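Long-range contacts in invasion protein INVA (Salmonella enterica, PDB 2X49), which serves in the type III secretion export apparatus of the inner membrane, is involved in invasion of intestinal epithelial cells, and is represented here by its C-terminal domain: residues 236-241 against 291-296; 12-17 against 48-53. All coordinates share one frame; numbering follows the deposited sequence.

Contact 1: 236-241 against 291-296; sequences LRAVMV and VLLTSV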
# COMPACT_ATOMS: atom_id res chain seq x y z
N LEU A 236 8.56 4.73 -11.67
CA LEU A 236 7.87 5.22 -10.48
C LEU A 236 7.07 6.47 -10.82
O LEU A 236 7.61 7.48 -11.28
CB LEU A 236 8.87 5.52 -9.38
CG LEU A 236 8.34 5.91 -8.02
CD1 LEU A 236 7.70 4.70 -7.36
CD2 LEU A 236 9.47 6.44 -7.16
N ARG A 237 5.77 6.40 -10.59
CA ARG A 237 4.87 7.54 -10.83
C ARG A 237 4.64 8.26 -9.52
O ARG A 237 4.24 7.64 -8.56
CB ARG A 237 3.54 7.09 -11.44
CG ARG A 237 3.73 6.25 -12.67
CD ARG A 237 2.45 5.76 -13.30
NE ARG A 237 2.81 5.14 -14.57
CZ ARG A 237 3.07 3.85 -14.75
NH1 ARG A 237 2.93 2.99 -13.75
NH2 ARG A 237 3.44 3.41 -15.93
N ALA A 238 4.92 9.56 -9.53
CA ALA A 238 4.97 10.40 -8.31
C ALA A 238 4.33 11.75 -8.46
O ALA A 238 4.23 12.32 -9.52
CB ALA A 238 6.44 10.57 -7.88
N VAL A 239 3.86 12.19 -7.30
CA VAL A 239 3.47 13.58 -7.01
C VAL A 239 4.45 14.14 -5.99
O VAL A 239 4.77 13.53 -4.99
CB VAL A 239 2.03 13.63 -6.47
CG1 VAL A 239 1.67 15.05 -5.98
CG2 VAL A 239 1.02 13.13 -7.53
N MET A 240 4.96 15.33 -6.25
CA MET A 240 5.97 15.93 -5.35
C MET A 240 5.28 16.89 -4.43
O MET A 240 4.38 17.60 -4.83
CB MET A 240 7.03 16.64 -6.18
CG MET A 240 8.17 17.27 -5.38
SD MET A 240 9.71 17.04 -6.28
CE MET A 240 9.68 15.25 -6.26
N VAL A 241 5.69 16.90 -3.19
CA VAL A 241 5.24 17.91 -2.21
C VAL A 241 6.12 19.16 -2.39
O VAL A 241 7.33 19.10 -2.42
CB VAL A 241 5.32 17.39 -0.75
CG1 VAL A 241 4.78 18.42 0.22
CG2 VAL A 241 4.59 16.05 -0.59
N VAL A 291 2.95 7.55 -5.78
CA VAL A 291 3.49 7.86 -4.44
C VAL A 291 3.66 9.34 -4.31
O VAL A 291 3.89 10.07 -5.29
CB VAL A 291 4.82 7.13 -4.14
CG1 VAL A 291 4.58 5.57 -4.07
CG2 VAL A 291 5.89 7.51 -5.15
N LEU A 292 3.56 9.81 -3.08
CA LEU A 292 3.89 11.20 -2.77
C LEU A 292 5.35 11.23 -2.29
O LEU A 292 5.70 10.42 -1.53
CB LEU A 292 2.97 11.72 -1.67
CG LEU A 292 2.84 13.18 -1.40
CD1 LEU A 292 2.59 14.01 -2.68
CD2 LEU A 292 1.64 13.23 -0.45
N LEU A 293 6.13 12.14 -2.82
CA LEU A 293 7.58 12.27 -2.50
C LEU A 293 7.82 13.48 -1.65
O LEU A 293 7.42 14.58 -1.99
CB LEU A 293 8.41 12.42 -3.78
CG LEU A 293 8.36 11.28 -4.78
CD1 LEU A 293 9.28 11.58 -6.01
CD2 LEU A 293 8.73 9.98 -4.09
N THR A 294 8.54 13.26 -0.58
CA THR A 294 8.89 14.35 0.33
C THR A 294 10.21 14.16 1.04
O THR A 294 10.85 13.15 0.94
CB THR A 294 7.83 14.54 1.38
OG1 THR A 294 7.96 15.88 1.89
CG2 THR A 294 7.96 13.48 2.42
N SER A 295 10.60 15.18 1.78
CA SER A 295 11.82 15.12 2.61
C SER A 295 11.65 14.11 3.74
O SER A 295 10.54 13.89 4.25
CB SER A 295 12.17 16.49 3.21
OG SER A 295 12.45 17.50 2.22
N VAL A 296 12.76 13.51 4.14
CA VAL A 296 12.68 12.50 5.21
C VAL A 296 12.14 13.10 6.50
O VAL A 296 11.48 12.45 7.26
CB VAL A 296 14.04 11.76 5.51
CG1 VAL A 296 15.06 12.74 6.03
CG2 VAL A 296 13.76 10.65 6.50
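L292 turns CG anti to its backbone N (chi1 -164°), while V241 holds CG2 anti to its carbonyl carbon, and the two groups meet at about a right angle. V241 CG2 presses against L292 CG at 3.5 Å, tighter than usual van der Waals contact. L292 CD1 touches the same methyl and also meets V239 CG1 at 3.6 Å, so the leucine bridges two residues of 236-241. M240 reaches back by bending: its chi3 of -62° swings CE round to within 3.7 Å of L293 CD1. L293 CD1 also sits 3.5 Å from A238 CB, so this methyl has neighbours from two residues of 236-241. V291 is on this face too, and its CG2 lies 4.0 Å from L236 CD1, the two side chains meeting crosswise.

Between these two layers of side chains the backbones pair in parallel, A238 with V291, V239 with L292 and M240 with L293, with the short strand axes 52° apart. V239 gives its N-H to V291 O (2.9 Å) and takes the N-H of L293 on its own O (2.9 Å). V291 N to R237 O and V241 N to L293 O extend the ladder at its two ends. A238 and M240 instead use their backbones toward strand 327-332, so 236-240 is held from both flanks.

Helix 299-306 covers the L292 face through I302 and I306. T294 OG1, near V241, bonds to E246, whose other carboxylate oxygen receives S295 OG. The chemistry is thus that of a sheet interior: hydrocarbon on both faces, with the mostly buried backbone groups paired between strands and the threonine hydroxyl satisfied by a carboxylate.

Contact 2: 12-17 against 48-53; sequences LLVPKS and LRDGEG
L13 and R49 lie side by side and point the same way, with L13 CD2 resting against the aliphatic part of the arginine. L13 CD2 is 3.7 Å from R49 CB and nearly as close to CG and CD, so it meets the arginine's methylenes, while the end of the side chain leads away. On the other face L12 and L48 meet at a slant, L48 CD2 lying 3.9 Å from L12 CD1 and just as near the CB of L12.

Where 10-14 gives way to the following turn, K16 crosses D50 at about a right angle. The lysine starts out extended but bends at chi3 and chi4; chi4 of -50° turns NZ back to D50 OD2, 2.8 Å away, in a salt bridge that uses the anti lone pair of that oxygen. OD1 of D50 has a separate salt bridge to R19, so the carboxylate is shared by two cations and probably stays ionised.

The backbones run parallel, L12 paired with L48, L13 with R49 and V14 with D50. L12 O accepts R49 N, V14 N bonds to R49 O at 2.9 Å, and V14 O takes the N-H of G51 at 2.9 Å. G51, without a side chain, passes close to L13, its CA 4.1 Å from L13 CB. Just beyond, one water accepts from K16 N and donates to G51 O (2.7 Å), linking the two segments as they leave the pairing.

Strand 46-50 is an edge strand of its four-stranded mixed sheet within this chain, and 10-14 is the next one in. Strand 58-63 flanks the far edge of 10-14, bonding L13 to V60, while helix 16-24 meets V14 through R19 and L22, and L48 through R19.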
# COMPACT_ATOMS: atom_id res chain seq x y z
N LEU A 12 -15.05 -12.48 0.27
CA LEU A 12 -15.28 -11.67 -0.94
C LEU A 12 -16.68 -11.93 -1.44
O LEU A 12 -17.03 -13.05 -1.74
CB LEU A 12 -14.29 -12.02 -2.04
CG LEU A 12 -12.82 -11.90 -1.72
CD1 LEU A 12 -11.89 -12.37 -2.85
CD2 LEU A 12 -12.51 -10.48 -1.41
N LEU A 13 -17.49 -10.90 -1.47
CA LEU A 13 -18.84 -11.01 -2.09
C LEU A 13 -18.61 -10.73 -3.58
O LEU A 13 -18.02 -9.75 -3.95
CB LEU A 13 -19.82 -10.01 -1.51
CG LEU A 13 -20.08 -9.99 0.00
CD1 LEU A 13 -21.12 -8.97 0.36
CD2 LEU A 13 -20.40 -11.40 0.50
N VAL A 14 -19.07 -11.66 -4.40
CA VAL A 14 -18.89 -11.65 -5.85
C VAL A 14 -20.24 -11.81 -6.55
O VAL A 14 -21.20 -12.28 -5.98
CB VAL A 14 -17.90 -12.76 -6.30
CG1 VAL A 14 -16.57 -12.63 -5.49
CG2 VAL A 14 -18.51 -14.14 -6.11
N PRO A 15 -20.30 -11.40 -7.82
CA PRO A 15 -21.53 -11.66 -8.55
C PRO A 15 -21.72 -13.13 -8.84
O PRO A 15 -20.81 -13.81 -9.22
CB PRO A 15 -21.33 -10.88 -9.86
CG PRO A 15 -20.18 -9.95 -9.65
CD PRO A 15 -19.31 -10.66 -8.64
N LYS A 16 -22.94 -13.57 -8.64
CA LYS A 16 -23.35 -14.93 -8.97
C LYS A 16 -22.91 -15.31 -10.38
O LYS A 16 -22.41 -16.41 -10.63
CB LYS A 16 -24.86 -15.13 -8.75
CG LYS A 16 -25.35 -16.54 -8.96
CD LYS A 16 -26.85 -16.71 -8.69
CE LYS A 16 -27.29 -16.46 -7.22
NZ LYS A 16 -26.48 -17.19 -6.19
N SER A 17 -23.03 -14.33 -11.26
CA SER A 17 -22.68 -14.49 -12.69
C SER A 17 -21.21 -14.69 -12.97
O SER A 17 -20.86 -15.08 -14.08
CB SER A 17 -23.13 -13.29 -13.54
OG SER A 17 -22.44 -12.10 -13.17
N LEU A 48 -15.46 -17.19 -0.75
CA LEU A 48 -16.33 -16.49 -1.74
C LEU A 48 -17.79 -16.72 -1.39
O LEU A 48 -18.23 -17.84 -1.04
CB LEU A 48 -16.11 -16.96 -3.19
CG LEU A 48 -14.70 -16.91 -3.77
CD1 LEU A 48 -14.70 -17.23 -5.28
CD2 LEU A 48 -13.93 -15.66 -3.50
N ARG A 49 -18.55 -15.65 -1.51
CA ARG A 49 -20.00 -15.65 -1.26
C ARG A 49 -20.70 -14.85 -2.35
O ARG A 49 -20.18 -13.85 -2.79
CB ARG A 49 -20.30 -15.09 0.13
CG ARG A 49 -21.74 -14.98 0.50
CD ARG A 49 -21.91 -14.71 2.03
NE ARG A 49 -21.07 -15.58 2.86
CZ ARG A 49 -20.93 -15.46 4.19
NH1 ARG A 49 -21.57 -14.50 4.83
NH2 ARG A 49 -20.15 -16.29 4.86
N ASP A 50 -21.82 -15.33 -2.85
CA ASP A 50 -22.52 -14.52 -3.86
C ASP A 50 -23.18 -13.33 -3.17
O ASP A 50 -23.85 -13.46 -2.18
CB ASP A 50 -23.55 -15.37 -4.60
CG ASP A 50 -22.92 -16.47 -5.45
OD1 ASP A 50 -21.67 -16.51 -5.60
OD2 ASP A 50 -23.70 -17.32 -5.94
N GLY A 51 -22.94 -12.15 -3.71
CA GLY A 51 -23.52 -10.91 -3.16
C GLY A 51 -24.81 -10.50 -3.81
O GLY A 51 -24.89 -10.23 -4.99
N GLU A 52 -25.81 -10.40 -2.97
CA GLU A 52 -27.11 -9.94 -3.39
C GLU A 52 -27.01 -8.57 -4.05
O GLU A 52 -26.39 -7.64 -3.55
CB GLU A 52 -28.11 -9.89 -2.20
CG GLU A 52 -28.58 -11.27 -1.72
CD GLU A 52 -27.72 -11.88 -0.60
OE1 GLU A 52 -26.57 -11.42 -0.37
OE2 GLU A 52 -28.19 -12.84 0.06
N GLY A 53 -27.62 -8.48 -5.21
CA GLY A 53 -27.72 -7.22 -5.94
C GLY A 53 -26.51 -6.67 -6.66
O GLY A 53 -26.56 -5.61 -7.28
O HOH W 1 -24.92 -12.11 -6.86

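How the contacts relate
Contact 2 comes first along the chain and is complete well before contact 1 opens. Their centres are 37 Å apart, on opposite sides of the centre of the chain, and their nearest atoms about 24 Å apart, so they do not touch. Each joins neighbouring parallel strands, but in different sheets: contact 2 pairs 10-14 with 46-50 in a mixed sheet, contact 1 pairs the two central strands, 236-240 and 291-294, of an all-parallel sheet. Much of the chain between them is helical, including helices 125-139 and 174-185. The two contacts thus belong to two separate sheets of this C-terminal piece of InvA, one buried, the other partly open to solvent.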